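Local coordinates for protein alcohol dehydrogenase (PDB 2EIH) that binds zinc through four cysteines and probably works as an NAD(P)-dependent oxidoreductase of the zinc-containing medium-chain alcohol dehydrogenase family, at residues L152-M157 against I184-L189; A145-T150 against P299-V304; E13-A18 against W45-V50; V32-A37 against V85-G90. All coordinates share one frame; numbering follows the deposited sequence.

Interaction 1. Residues L152-M157 against I184-L189; sequences LTAWQM and IQIAKL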
loop_
_atom_site.group_PDB
_atom_site.type_symbol
_atom_site.label_atom_id
_atom_site.label_comp_id
_atom_site.label_asym_id
_atom_site.label_seq_id
_atom_site.Cartn_x
_atom_site.Cartn_y
_atom_site.Cartn_z
ATOM N N LEU A 152 9.031 -19.534 -3.070
ATOM C CA LEU A 152 7.759 -18.889 -2.777
ATOM C C LEU A 152 7.706 -18.365 -1.354
ATOM O O LEU A 152 7.184 -17.285 -1.106
ATOM C CB LEU A 152 6.604 -19.862 -3.002
ATOM C CG LEU A 152 6.308 -20.144 -4.472
ATOM C CD1 LEU A 152 5.540 -21.448 -4.604
ATOM C CD2 LEU A 152 5.511 -18.985 -5.056
ATOM N N THR A 153 8.250 -19.137 -0.421
ATOM C CA THR A 153 8.251 -18.753 0.978
ATOM C C THR A 153 9.166 -17.556 1.201
ATOM O O THR A 153 8.816 -16.627 1.920
ATOM C CB THR A 153 8.710 -19.926 1.857
ATOM O OG1 THR A 153 7.790 -21.009 1.707
ATOM C CG2 THR A 153 8.783 -19.514 3.316
ATOM N N ALA A 154 10.336 -17.582 0.574
ATOM C CA ALA A 154 11.290 -16.493 0.704
ATOM C C ALA A 154 10.742 -15.225 0.053
ATOM O O ALA A 154 11.007 -14.113 0.511
ATOM C CB ALA A 154 12.609 -16.879 0.047
ATOM N N TRP A 155 9.978 -15.393 -1.016
ATOM C CA TRP A 155 9.436 -14.249 -1.730
ATOM C C TRP A 155 8.373 -13.500 -0.932
ATOM O O TRP A 155 8.387 -12.269 -0.883
ATOM C CB TRP A 155 8.884 -14.699 -3.082
ATOM C CG TRP A 155 8.342 -13.572 -3.905
ATOM C CD1 TRP A 155 7.180 -12.890 -3.700
ATOM C CD2 TRP A 155 8.933 -13.015 -5.085
ATOM N NE1 TRP A 155 7.003 -11.956 -4.686
ATOM C CE2 TRP A 155 8.062 -12.013 -5.555
ATOM C CE3 TRP A 155 10.106 -13.281 -5.805
ATOM C CZ2 TRP A 155 8.331 -11.255 -6.703
ATOM C CZ3 TRP A 155 10.377 -12.536 -6.942
ATOM C CH2 TRP A 155 9.484 -11.537 -7.389
ATOM N N GLN A 156 7.456 -14.234 -0.307
ATOM C CA GLN A 156 6.423 -13.588 0.490
ATOM C C GLN A 156 7.067 -12.842 1.645
ATOM O O GLN A 156 6.647 -11.740 1.975
ATOM C CB GLN A 156 5.407 -14.597 1.044
ATOM C CG GLN A 156 4.246 -13.917 1.779
ATOM C CD GLN A 156 3.080 -14.839 2.095
ATOM O OE1 GLN A 156 2.964 -15.342 3.210
ATOM N NE2 GLN A 156 2.215 -15.073 1.107
ATOM N N MET A 157 8.093 -13.435 2.249
ATOM C CA MET A 157 8.775 -12.799 3.368
ATOM C C MET A 157 9.510 -11.523 2.946
ATOM O O MET A 157 9.325 -10.465 3.551
ATOM C CB MET A 157 9.759 -13.774 4.025
ATOM C CG MET A 157 9.097 -14.969 4.694
ATOM S SD MET A 157 10.312 -16.023 5.558
ATOM C CE MET A 157 11.011 -16.810 4.203
ATOM N N ILE A 184 18.421 -14.579 0.314
ATOM C CA ILE A 184 19.578 -13.736 0.065
ATOM C C ILE A 184 19.515 -13.174 -1.357
ATOM O O ILE A 184 19.747 -11.978 -1.571
ATOM C CB ILE A 184 20.875 -14.539 0.308
ATOM C CG1 ILE A 184 20.952 -14.880 1.803
ATOM C CG2 ILE A 184 22.092 -13.733 -0.133
ATOM C CD1 ILE A 184 22.084 -15.774 2.199
ATOM N N GLN A 185 19.170 -14.035 -2.313
ATOM C CA GLN A 185 19.066 -13.663 -3.729
ATOM C C GLN A 185 17.865 -12.761 -4.049
ATOM O O GLN A 185 17.976 -11.828 -4.840
ATOM C CB GLN A 185 18.991 -14.928 -4.604
ATOM C CG GLN A 185 20.219 -15.825 -4.513
ATOM C CD GLN A 185 20.118 -17.063 -5.377
ATOM O OE1 GLN A 185 20.230 -16.995 -6.599
ATOM N NE2 GLN A 185 19.891 -18.204 -4.741
ATOM N N ILE A 186 16.714 -13.050 -3.453
ATOM C CA ILE A 186 15.544 -12.231 -3.716
ATOM C C ILE A 186 15.804 -10.860 -3.105
ATOM O O ILE A 186 15.510 -9.828 -3.717
ATOM C CB ILE A 186 14.283 -12.875 -3.122
ATOM C CG1 ILE A 186 13.971 -14.153 -3.909
ATOM C CG2 ILE A 186 13.118 -11.910 -3.192
ATOM C CD1 ILE A 186 12.902 -15.005 -3.329
ATOM N N ALA A 187 16.379 -10.863 -1.903
ATOM C CA ALA A 187 16.716 -9.630 -1.203
ATOM C C ALA A 187 17.576 -8.731 -2.091
ATOM O O ALA A 187 17.274 -7.548 -2.265
ATOM C CB ALA A 187 17.465 -9.944 0.087
ATOM N N LYS A 188 18.651 -9.289 -2.643
ATOM C CA LYS A 188 19.530 -8.514 -3.510
ATOM C C LYS A 188 18.780 -8.057 -4.762
ATOM O O LYS A 188 18.959 -6.930 -5.229
ATOM C CB LYS A 188 20.745 -9.345 -3.915
ATOM C CG LYS A 188 21.723 -9.604 -2.773
ATOM C CD LYS A 188 22.367 -8.318 -2.286
ATOM C CE LYS A 188 23.062 -7.592 -3.430
ATOM N NZ LYS A 188 23.736 -6.360 -2.946
ATOM N N LEU A 189 17.944 -8.942 -5.298
ATOM C CA LEU A 189 17.162 -8.639 -6.484
ATOM C C LEU A 189 16.343 -7.363 -6.243
ATOM O O LEU A 189 16.110 -6.603 -7.181
ATOM C CB LEU A 189 16.220 -9.798 -6.800
ATOM C CG LEU A 189 15.759 -10.060 -8.246
ATOM C CD1 LEU A 189 14.374 -10.713 -8.189
ATOM C CD2 LEU A 189 15.682 -8.786 -9.077
#
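I186 pushes its CD1 methyl against A154 and W155 where two helices of the alcohol dehydrogenase fold pack: helix 148-161 and helix 180-189, the latter part of the Rossmann-type nucleotide-binding domain, resting on strand 193-198. The tight part of this contact is very small. CD1 of I186 lies 3.9 Å from A154 CB and 4.0 Å from W155 CB, and it also comes within 3.7 Å of the backbone N of W155, so a single methyl seats against the surface of the facing helix. I186 has CG1 beside its own backbone N (chi1 -68°) and an extended second torsion, which carries CD1 straight across the gap. The side chain of W155 crosses it at about a right angle. Away from this point the helices touch less closely: L189, partly exposed, comes no nearer than 4.6 Å, from its CD1 to CZ3 of W155, and K188 turns its amine to a salt bridge with D213. The indole of W155 is itself buried; I300 and F303 of helix 297-306 pack on it, and R165 of a second subunit touches it too. On its six-membered ring, CE3 meets I186 CD1 obliquely at 4.1 Å.

Interaction 2. Residues A145-T150 against P299-V304; sequences AAIPLT and PILRFV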
loop_
_atom_site.group_PDB
_atom_site.type_symbol
_atom_site.label_atom_id
_atom_site.label_comp_id
_atom_site.label_asym_id
_atom_site.label_seq_id
_atom_site.Cartn_x
_atom_site.Cartn_y
_atom_site.Cartn_z
ATOM N N ALA A 145 13.279 -28.778 -9.518
ATOM C CA ALA A 145 12.527 -29.261 -8.356
ATOM C C ALA A 145 12.872 -28.522 -7.075
ATOM O O ALA A 145 12.059 -28.423 -6.169
ATOM C CB ALA A 145 12.753 -30.759 -8.155
ATOM N N ALA A 146 14.072 -27.982 -7.000
ATOM C CA ALA A 146 14.479 -27.286 -5.790
ATOM C C ALA A 146 13.887 -25.879 -5.603
ATOM O O ALA A 146 13.881 -25.355 -4.495
ATOM C CB ALA A 146 16.005 -27.210 -5.732
ATOM N N ILE A 147 13.360 -25.287 -6.669
ATOM C CA ILE A 147 12.842 -23.930 -6.609
ATOM C C ILE A 147 11.544 -23.553 -5.870
ATOM O O ILE A 147 11.597 -22.860 -4.838
ATOM C CB ILE A 147 12.724 -23.335 -8.033
ATOM C CG1 ILE A 147 14.078 -23.335 -8.702
ATOM C CG2 ILE A 147 12.153 -21.905 -7.965
ATOM C CD1 ILE A 147 14.032 -23.027 -10.179
ATOM N N PRO A 148 10.376 -24.011 -6.373
ATOM C CA PRO A 148 9.052 -23.720 -5.820
ATOM C C PRO A 148 8.887 -23.415 -4.327
ATOM O O PRO A 148 8.842 -22.243 -3.927
ATOM C CB PRO A 148 8.231 -24.903 -6.295
ATOM C CG PRO A 148 8.856 -25.231 -7.598
ATOM C CD PRO A 148 10.312 -25.206 -7.234
ATOM N N LEU A 149 8.763 -24.456 -3.513
ATOM C CA LEU A 149 8.545 -24.297 -2.076
ATOM C C LEU A 149 9.405 -23.207 -1.407
ATOM O O LEU A 149 8.856 -22.264 -0.824
ATOM C CB LEU A 149 8.752 -25.652 -1.373
ATOM C CG LEU A 149 8.199 -26.018 0.027
ATOM C CD1 LEU A 149 8.598 -24.957 1.042
ATOM C CD2 LEU A 149 6.694 -26.186 -0.013
ATOM N N THR A 150 10.733 -23.303 -1.470
ATOM C CA THR A 150 11.539 -22.277 -0.808
ATOM C C THR A 150 11.482 -20.913 -1.466
ATOM O O THR A 150 11.407 -19.904 -0.773
ATOM C CB THR A 150 13.035 -22.681 -0.655
ATOM O OG1 THR A 150 13.540 -23.188 -1.896
ATOM C CG2 THR A 150 13.209 -23.712 0.444
ATOM N N PRO A 299 6.750 -14.906 -11.652
ATOM C CA PRO A 299 7.905 -14.007 -11.732
ATOM C C PRO A 299 9.197 -14.734 -11.312
ATOM O O PRO A 299 10.253 -14.534 -11.909
ATOM C CB PRO A 299 7.536 -12.875 -10.769
ATOM C CG PRO A 299 6.643 -13.533 -9.784
ATOM C CD PRO A 299 5.772 -14.406 -10.671
ATOM N N ILE A 300 9.105 -15.580 -10.291
ATOM C CA ILE A 300 10.265 -16.321 -9.807
ATOM C C ILE A 300 10.956 -17.100 -10.926
ATOM O O ILE A 300 12.138 -16.895 -11.176
ATOM C CB ILE A 300 9.862 -17.276 -8.665
ATOM C CG1 ILE A 300 9.499 -16.460 -7.427
ATOM C CG2 ILE A 300 10.992 -18.239 -8.344
ATOM C CD1 ILE A 300 8.950 -17.299 -6.246
ATOM N N LEU A 301 10.211 -17.967 -11.606
ATOM C CA LEU A 301 10.752 -18.772 -12.696
ATOM C C LEU A 301 11.318 -17.905 -13.825
ATOM O O LEU A 301 12.296 -18.265 -14.477
ATOM C CB LEU A 301 9.671 -19.753 -13.197
ATOM C CG LEU A 301 9.211 -20.832 -12.179
ATOM C CD1 LEU A 301 7.979 -21.586 -12.669
ATOM C CD2 LEU A 301 10.347 -21.807 -11.940
ATOM N N ARG A 302 10.708 -16.749 -14.040
ATOM C CA ARG A 302 11.172 -15.803 -15.058
ATOM C C ARG A 302 12.582 -15.323 -14.676
ATOM O O ARG A 302 13.485 -15.357 -15.491
ATOM C CB ARG A 302 10.200 -14.609 -15.135
ATOM C CG ARG A 302 9.785 -14.203 -16.548
ATOM C CD ARG A 302 8.294 -13.882 -16.618
ATOM N NE ARG A 302 7.882 -12.923 -15.589
ATOM C CZ ARG A 302 6.687 -12.948 -15.000
ATOM N NH1 ARG A 302 5.808 -13.880 -15.339
ATOM N NH2 ARG A 302 6.355 -12.044 -14.085
ATOM N N PHE A 303 12.754 -14.878 -13.432
ATOM C CA PHE A 303 14.060 -14.426 -12.948
ATOM C C PHE A 303 15.071 -15.576 -12.983
ATOM O O PHE A 303 16.267 -15.358 -13.201
ATOM C CB PHE A 303 13.970 -13.872 -11.512
ATOM C CG PHE A 303 13.243 -12.559 -11.409
ATOM C CD1 PHE A 303 12.066 -12.453 -10.669
ATOM C CD2 PHE A 303 13.705 -11.436 -12.099
ATOM C CE1 PHE A 303 11.353 -11.250 -10.622
ATOM C CE2 PHE A 303 12.995 -10.225 -12.057
ATOM C CZ PHE A 303 11.825 -10.133 -11.324
ATOM N N VAL A 304 14.595 -16.800 -12.758
ATOM C CA VAL A 304 15.482 -17.961 -12.784
ATOM C C VAL A 304 15.999 -18.220 -14.197
ATOM O O VAL A 304 17.159 -18.561 -14.367
ATOM C CB VAL A 304 14.792 -19.244 -12.245
ATOM C CG1 VAL A 304 15.718 -20.446 -12.418
ATOM C CG2 VAL A 304 14.447 -19.073 -10.782
#
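Between the two domains of the medium-chain dehydrogenase fold, the link joining helix 141-146 to helix 148-161 lies against helix 297-306, with I147 at that junction as the residue that makes the contact. Its two branches part company. CG2 meets the CG2 methyl of I300 at 3.9 Å, the two side chains sliding past each other in opposite directions. CD1 runs the other way, tip to tip with V304, and faces both of that valine's methyls, 3.8 Å from CG1 and 4.0 Å from CG2. I147 can serve both neighbours because its CG2 is anti to its backbone N while CG1 lies beside that N (chi1 -59°), leaving the longer branch to extend on to CD1. I300 and V304 are one helical turn apart, joined by the bond from V304 N to I300 O, and both have their CB turned toward the 145-150 segment. No polar group takes part, and all the touching residues are buried. L139 packs on both I147 and V304, whereas on the outer side of the helix R302 forms a salt bridge with E97 of a fourth subunit. A looser approach finishes the contact: L301 CD2 stands 4.3 Å from I147 CD1.

Interaction 3. Residues E13-A18 against W45-V50; sequences EVLEVA and WVRKGV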
loop_
_atom_site.group_PDB
_atom_site.type_symbol
_atom_site.label_atom_id
_atom_site.label_comp_id
_atom_site.label_asym_id
_atom_site.label_seq_id
_atom_site.Cartn_x
_atom_site.Cartn_y
_atom_site.Cartn_z
ATOM N N GLU A 13 13.332 -44.375 8.955
ATOM C CA GLU A 13 13.252 -45.782 8.566
ATOM C C GLU A 13 11.843 -46.220 8.162
ATOM O O GLU A 13 11.679 -47.273 7.546
ATOM C CB GLU A 13 13.767 -46.676 9.701
ATOM C CG GLU A 13 13.180 -46.332 11.061
ATOM C CD GLU A 13 13.704 -47.218 12.175
ATOM O OE1 GLU A 13 14.940 -47.346 12.314
ATOM O OE2 GLU A 13 12.880 -47.780 12.926
ATOM N N VAL A 14 10.831 -45.423 8.498
ATOM C CA VAL A 14 9.463 -45.782 8.139
ATOM C C VAL A 14 9.246 -45.570 6.646
ATOM O O VAL A 14 8.222 -45.978 6.100
ATOM C CB VAL A 14 8.389 -44.939 8.897
ATOM C CG1 VAL A 14 8.653 -44.959 10.388
ATOM C CG2 VAL A 14 8.363 -43.510 8.366
ATOM N N LEU A 15 10.198 -44.913 5.991
ATOM C CA LEU A 15 10.094 -44.657 4.553
ATOM C C LEU A 15 10.622 -45.862 3.768
ATOM O O LEU A 15 11.791 -46.231 3.878
ATOM C CB LEU A 15 10.879 -43.389 4.178
ATOM C CG LEU A 15 10.356 -42.067 4.751
ATOM C CD1 LEU A 15 11.360 -40.954 4.510
ATOM C CD2 LEU A 15 9.019 -41.718 4.115
ATOM N N GLU A 16 9.753 -46.482 2.981
ATOM C CA GLU A 16 10.162 -47.637 2.207
ATOM C C GLU A 16 9.598 -47.599 0.798
ATOM O O GLU A 16 8.591 -46.941 0.531
ATOM C CB GLU A 16 9.730 -48.929 2.912
ATOM C CG GLU A 16 8.225 -49.081 3.091
ATOM C CD GLU A 16 7.824 -50.474 3.553
ATOM O OE1 GLU A 16 8.167 -50.839 4.698
ATOM O OE2 GLU A 16 7.181 -51.203 2.764
ATOM N N VAL A 17 10.258 -48.316 -0.102
ATOM C CA VAL A 17 9.833 -48.373 -1.491
ATOM C C VAL A 17 8.689 -49.373 -1.671
ATOM O O VAL A 17 8.754 -50.491 -1.160
ATOM C CB VAL A 17 11.008 -48.782 -2.401
ATOM C CG1 VAL A 17 10.565 -48.759 -3.859
ATOM C CG2 VAL A 17 12.192 -47.838 -2.176
ATOM N N ALA A 18 7.651 -48.967 -2.396
ATOM C CA ALA A 18 6.495 -49.827 -2.641
ATOM C C ALA A 18 5.949 -49.570 -4.032
ATOM O O ALA A 18 6.283 -48.573 -4.664
ATOM C CB ALA A 18 5.411 -49.567 -1.611
ATOM N N TRP A 45 7.975 -33.422 9.271
ATOM C CA TRP A 45 6.928 -33.274 10.268
ATOM C C TRP A 45 5.817 -34.293 10.001
ATOM O O TRP A 45 5.256 -34.874 10.937
ATOM C CB TRP A 45 6.371 -31.842 10.254
ATOM C CG TRP A 45 7.420 -30.811 10.541
ATOM C CD1 TRP A 45 8.534 -30.977 11.312
ATOM C CD2 TRP A 45 7.480 -29.472 10.031
ATOM N NE1 TRP A 45 9.291 -29.832 11.310
ATOM C CE2 TRP A 45 8.669 -28.890 10.531
ATOM C CE3 TRP A 45 6.648 -28.706 9.201
ATOM C CZ2 TRP A 45 9.053 -27.575 10.221
ATOM C CZ3 TRP A 45 7.031 -27.392 8.895
ATOM C CH2 TRP A 45 8.223 -26.845 9.405
ATOM N N VAL A 46 5.513 -34.533 8.729
ATOM C CA VAL A 46 4.477 -35.496 8.397
ATOM C C VAL A 46 4.970 -36.893 8.742
ATOM O O VAL A 46 4.205 -37.714 9.246
ATOM C CB VAL A 46 4.097 -35.436 6.908
ATOM C CG1 VAL A 46 3.090 -36.531 6.584
ATOM C CG2 VAL A 46 3.496 -34.073 6.591
ATOM N N ARG A 47 6.249 -37.162 8.494
ATOM C CA ARG A 47 6.807 -38.473 8.804
ATOM C C ARG A 47 6.779 -38.759 10.303
ATOM O O ARG A 47 6.375 -39.839 10.726
ATOM C CB ARG A 47 8.247 -38.592 8.288
ATOM C CG ARG A 47 8.975 -39.807 8.865
ATOM C CD ARG A 47 10.370 -40.013 8.309
ATOM N NE ARG A 47 11.299 -38.906 8.532
ATOM C CZ ARG A 47 11.866 -38.586 9.692
ATOM N NH1 ARG A 47 12.700 -37.555 9.743
ATOM N NH2 ARG A 47 11.602 -39.274 10.793
ATOM N N LYS A 48 7.221 -37.797 11.104
ATOM C CA LYS A 48 7.241 -37.973 12.553
ATOM C C LYS A 48 5.843 -38.062 13.149
ATOM O O LYS A 48 5.653 -38.661 14.205
ATOM C CB LYS A 48 7.994 -36.828 13.223
ATOM C CG LYS A 48 9.489 -36.889 13.040
ATOM C CD LYS A 48 10.163 -35.735 13.756
ATOM C CE LYS A 48 11.659 -35.951 13.820
ATOM N NZ LYS A 48 12.365 -34.796 14.434
ATOM N N GLY A 49 4.866 -37.464 12.476
ATOM C CA GLY A 49 3.504 -37.498 12.976
ATOM C C GLY A 49 3.105 -36.176 13.600
ATOM O O GLY A 49 1.968 -35.998 14.038
ATOM N N VAL A 50 4.046 -35.244 13.632
ATOM C CA VAL A 50 3.810 -33.928 14.192
ATOM C C VAL A 50 2.836 -33.125 13.346
ATOM O O VAL A 50 2.198 -32.193 13.833
ATOM C CB VAL A 50 5.117 -33.145 14.288
ATOM C CG1 VAL A 50 4.894 -31.858 15.061
ATOM C CG2 VAL A 50 6.181 -33.999 14.949
#
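V14 and L15 rest on the aliphatic shaft of R47, bringing the 3-10 turn at V14 and the start of strand 15-19 against helix 41-48 in the catalytic domain of the medium-chain dehydrogenase fold, where strand 15-19 pairs with strand 2-6. The apolar contacts come first. V14 CG2 lies 3.8 Å from CG of R47 and 4.0 Å from its CD, the two side chains meeting at a slant. L15 comes across the arginine at about a right angle, with its CD1 methyl 4.0 Å from R47 CD. R47 starts out with CG anti to the backbone N (chi1 167°) and an extended second torsion, which carries its methylenes out to the two apolar residues; a bend at chi3 (60°) then turns the guanidinium away from this line.

The polar interactions all go to residues beyond the two segments. NH2 of R47 is hydrogen-bonded to the carbonyl O of G10, NE to ND1 of H326, and NH1 makes a salt bridge with E330 OE2. No hydrogen bond joins 13-18 to 45-50.

At the helix end G49 N bonds to W45 O at 3.0 Å, and G49 leaves helical geometry with positive phi.

R47 therefore acts in two ways at once, its methylenes packing on V14 and L15 while its buried charge is held by three partners, which probably fix the guanidinium's rotation and offset the cost of burying it.

Interaction 4. Residues V32-A37 against V85-G90; sequences VRLKAA and VVINPG
V32 and V85 mark the nearest approach of two strands that share no backbone hydrogen bond, their CA atoms 8.3 Å apart, and at L34 and V86 the distance is 9.2 Å. Such spacing is too wide for hydrogen-bonded partners, and the contact is made through side chains. Strand 32-34 bonds through its backbone to V125 and E123 along one edge and to V68 along the other. At K35 the chain turns a corner, and K35 and A36 both face S66, a classic beta bulge.

Two pairs of apolar side chains bridge the gap. V32 and V85 cross at a slant, with CG1 of V32 4.2 Å from CG2 of V85. In V85 the methyl that makes this contact is the one set between backbone N and carbonyl carbon, the other lying beside the N (chi1 -60°). This is the interior of the GroES-like domain, where strands 29-38 and 84-91 of the curled mixed sheet bring apolar side chains together; L132 packs on both valines. Further along, L34 and I87 meet at about a right angle through methyls at their ends, L34 CD2 being 3.9 Å from I87 CD1. With its second torsion extended (166°), I87 sends its longer branch out to the leucine. V125 packs against both L34 and I87, while V86 has its CB turned away from 32-37 and packs on A144 of helix 141-146.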
loop_
_atom_site.group_PDB
_atom_site.type_symbol
_atom_site.label_atom_id
_atom_site.label_comp_id
_atom_site.label_asym_id
_atom_site.label_seq_id
_atom_site.Cartn_x
_atom_site.Cartn_y
_atom_site.Cartn_z
ATOM N N VAL A 32 1.832 -36.006 -14.037
ATOM C CA VAL A 32 3.203 -35.681 -14.365
ATOM C C VAL A 32 4.123 -36.862 -14.092
ATOM O O VAL A 32 3.989 -37.541 -13.076
ATOM C CB VAL A 32 3.667 -34.469 -13.532
ATOM C CG1 VAL A 32 5.126 -34.171 -13.810
ATOM C CG2 VAL A 32 2.797 -33.265 -13.853
ATOM N N ARG A 33 5.042 -37.127 -15.012
ATOM C CA ARG A 33 6.008 -38.187 -14.797
ATOM C C ARG A 33 7.167 -37.421 -14.163
ATOM O O ARG A 33 7.813 -36.599 -14.823
ATOM C CB ARG A 33 6.425 -38.800 -16.123
ATOM C CG ARG A 33 7.218 -40.080 -15.993
ATOM C CD ARG A 33 7.351 -40.743 -17.347
ATOM N NE ARG A 33 8.236 -40.003 -18.247
ATOM C CZ ARG A 33 9.560 -39.971 -18.110
ATOM N NH1 ARG A 33 10.141 -40.638 -17.111
ATOM N NH2 ARG A 33 10.307 -39.288 -18.966
ATOM N N LEU A 34 7.399 -37.670 -12.876
ATOM C CA LEU A 34 8.445 -36.985 -12.110
ATOM C C LEU A 34 9.886 -37.369 -12.457
ATOM O O LEU A 34 10.174 -38.503 -12.827
ATOM C CB LEU A 34 8.203 -37.212 -10.615
ATOM C CG LEU A 34 6.918 -36.568 -10.083
ATOM C CD1 LEU A 34 6.457 -37.239 -8.802
ATOM C CD2 LEU A 34 7.155 -35.087 -9.869
ATOM N N LYS A 35 10.781 -36.399 -12.326
ATOM C CA LYS A 35 12.195 -36.594 -12.598
ATOM C C LYS A 35 12.987 -36.354 -11.315
ATOM O O LYS A 35 14.008 -36.992 -11.051
ATOM C CB LYS A 35 12.669 -35.620 -13.689
ATOM C CG LYS A 35 12.285 -35.988 -15.136
ATOM C CD LYS A 35 12.729 -37.405 -15.489
ATOM C CE LYS A 35 12.652 -37.719 -16.988
ATOM N NZ LYS A 35 13.847 -37.263 -17.765
ATOM N N ALA A 36 12.494 -35.421 -10.516
ATOM C CA ALA A 36 13.138 -35.081 -9.272
ATOM C C ALA A 36 12.114 -34.588 -8.265
ATOM O O ALA A 36 11.145 -33.913 -8.622
ATOM C CB ALA A 36 14.194 -34.002 -9.516
ATOM N N ALA A 37 12.314 -34.956 -7.007
ATOM C CA ALA A 37 11.441 -34.513 -5.933
ATOM C C ALA A 37 12.380 -33.909 -4.910
ATOM O O ALA A 37 13.333 -34.558 -4.463
ATOM C CB ALA A 37 10.692 -35.681 -5.333
ATOM N N VAL A 85 7.945 -29.421 -16.869
ATOM C CA VAL A 85 7.272 -28.599 -15.866
ATOM C C VAL A 85 7.771 -28.779 -14.425
ATOM O O VAL A 85 8.455 -29.745 -14.087
ATOM C CB VAL A 85 5.751 -28.909 -15.858
ATOM C CG1 VAL A 85 5.141 -28.601 -17.216
ATOM C CG2 VAL A 85 5.506 -30.383 -15.516
ATOM N N VAL A 86 7.414 -27.818 -13.582
ATOM C CA VAL A 86 7.734 -27.855 -12.160
ATOM C C VAL A 86 6.355 -27.749 -11.518
ATOM O O VAL A 86 5.403 -27.280 -12.140
ATOM C CB VAL A 86 8.606 -26.662 -11.711
ATOM C CG1 VAL A 86 9.899 -26.655 -12.490
ATOM C CG2 VAL A 86 7.859 -25.363 -11.925
ATOM N N ILE A 87 6.260 -28.180 -10.270
ATOM C CA ILE A 87 5.013 -28.185 -9.522
ATOM C C ILE A 87 4.897 -26.972 -8.610
ATOM O O ILE A 87 5.877 -26.547 -8.017
ATOM C CB ILE A 87 4.949 -29.473 -8.683
ATOM C CG1 ILE A 87 4.780 -30.682 -9.616
ATOM C CG2 ILE A 87 3.884 -29.352 -7.613
ATOM C CD1 ILE A 87 5.035 -31.999 -8.947
ATOM N N ASN A 88 3.691 -26.416 -8.529
ATOM C CA ASN A 88 3.362 -25.264 -7.670
ATOM C C ASN A 88 2.673 -26.021 -6.527
ATOM O O ASN A 88 1.506 -26.379 -6.642
ATOM C CB ASN A 88 2.351 -24.363 -8.384
ATOM C CG ASN A 88 2.461 -22.908 -7.976
ATOM O OD1 ASN A 88 2.471 -22.579 -6.789
ATOM N ND2 ASN A 88 2.509 -22.024 -8.961
ATOM N N PRO A 89 3.379 -26.256 -5.412
ATOM C CA PRO A 89 2.870 -26.993 -4.249
ATOM C C PRO A 89 1.618 -26.504 -3.527
ATOM O O PRO A 89 1.105 -27.199 -2.643
ATOM C CB PRO A 89 4.089 -27.064 -3.340
ATOM C CG PRO A 89 4.759 -25.768 -3.604
ATOM C CD PRO A 89 4.640 -25.568 -5.092
ATOM N N GLY A 90 1.095 -25.340 -3.909
ATOM C CA GLY A 90 -0.089 -24.814 -3.243
ATOM C C GLY A 90 -1.428 -25.320 -3.751
ATOM O O GLY A 90 -1.815 -25.040 -4.885
#

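Along the chain, interactions 3 and 4 come first with their segments alternating, followed by interaction 2, inside whose loop interaction 1 is nested. Interactions 1 and 2 share helix 148-161, have centres 10 Å apart and touch where I300 and F303 pack on W155. Interaction 2 is 12 Å from interaction 4, centre to centre, and meets it where P148 lies on I87 and P89 and L301 on V86. Since L152 also touches N88 and P89, interactions 1, 2 and 4 form one cluster of touching contacts reaching from the GroES-like domain to the helices beside the nucleotide-binding sheet. Interaction 3 stands apart, 20 Å from interaction 4 and 30 Å from interaction 1 between centres, touching none of the others.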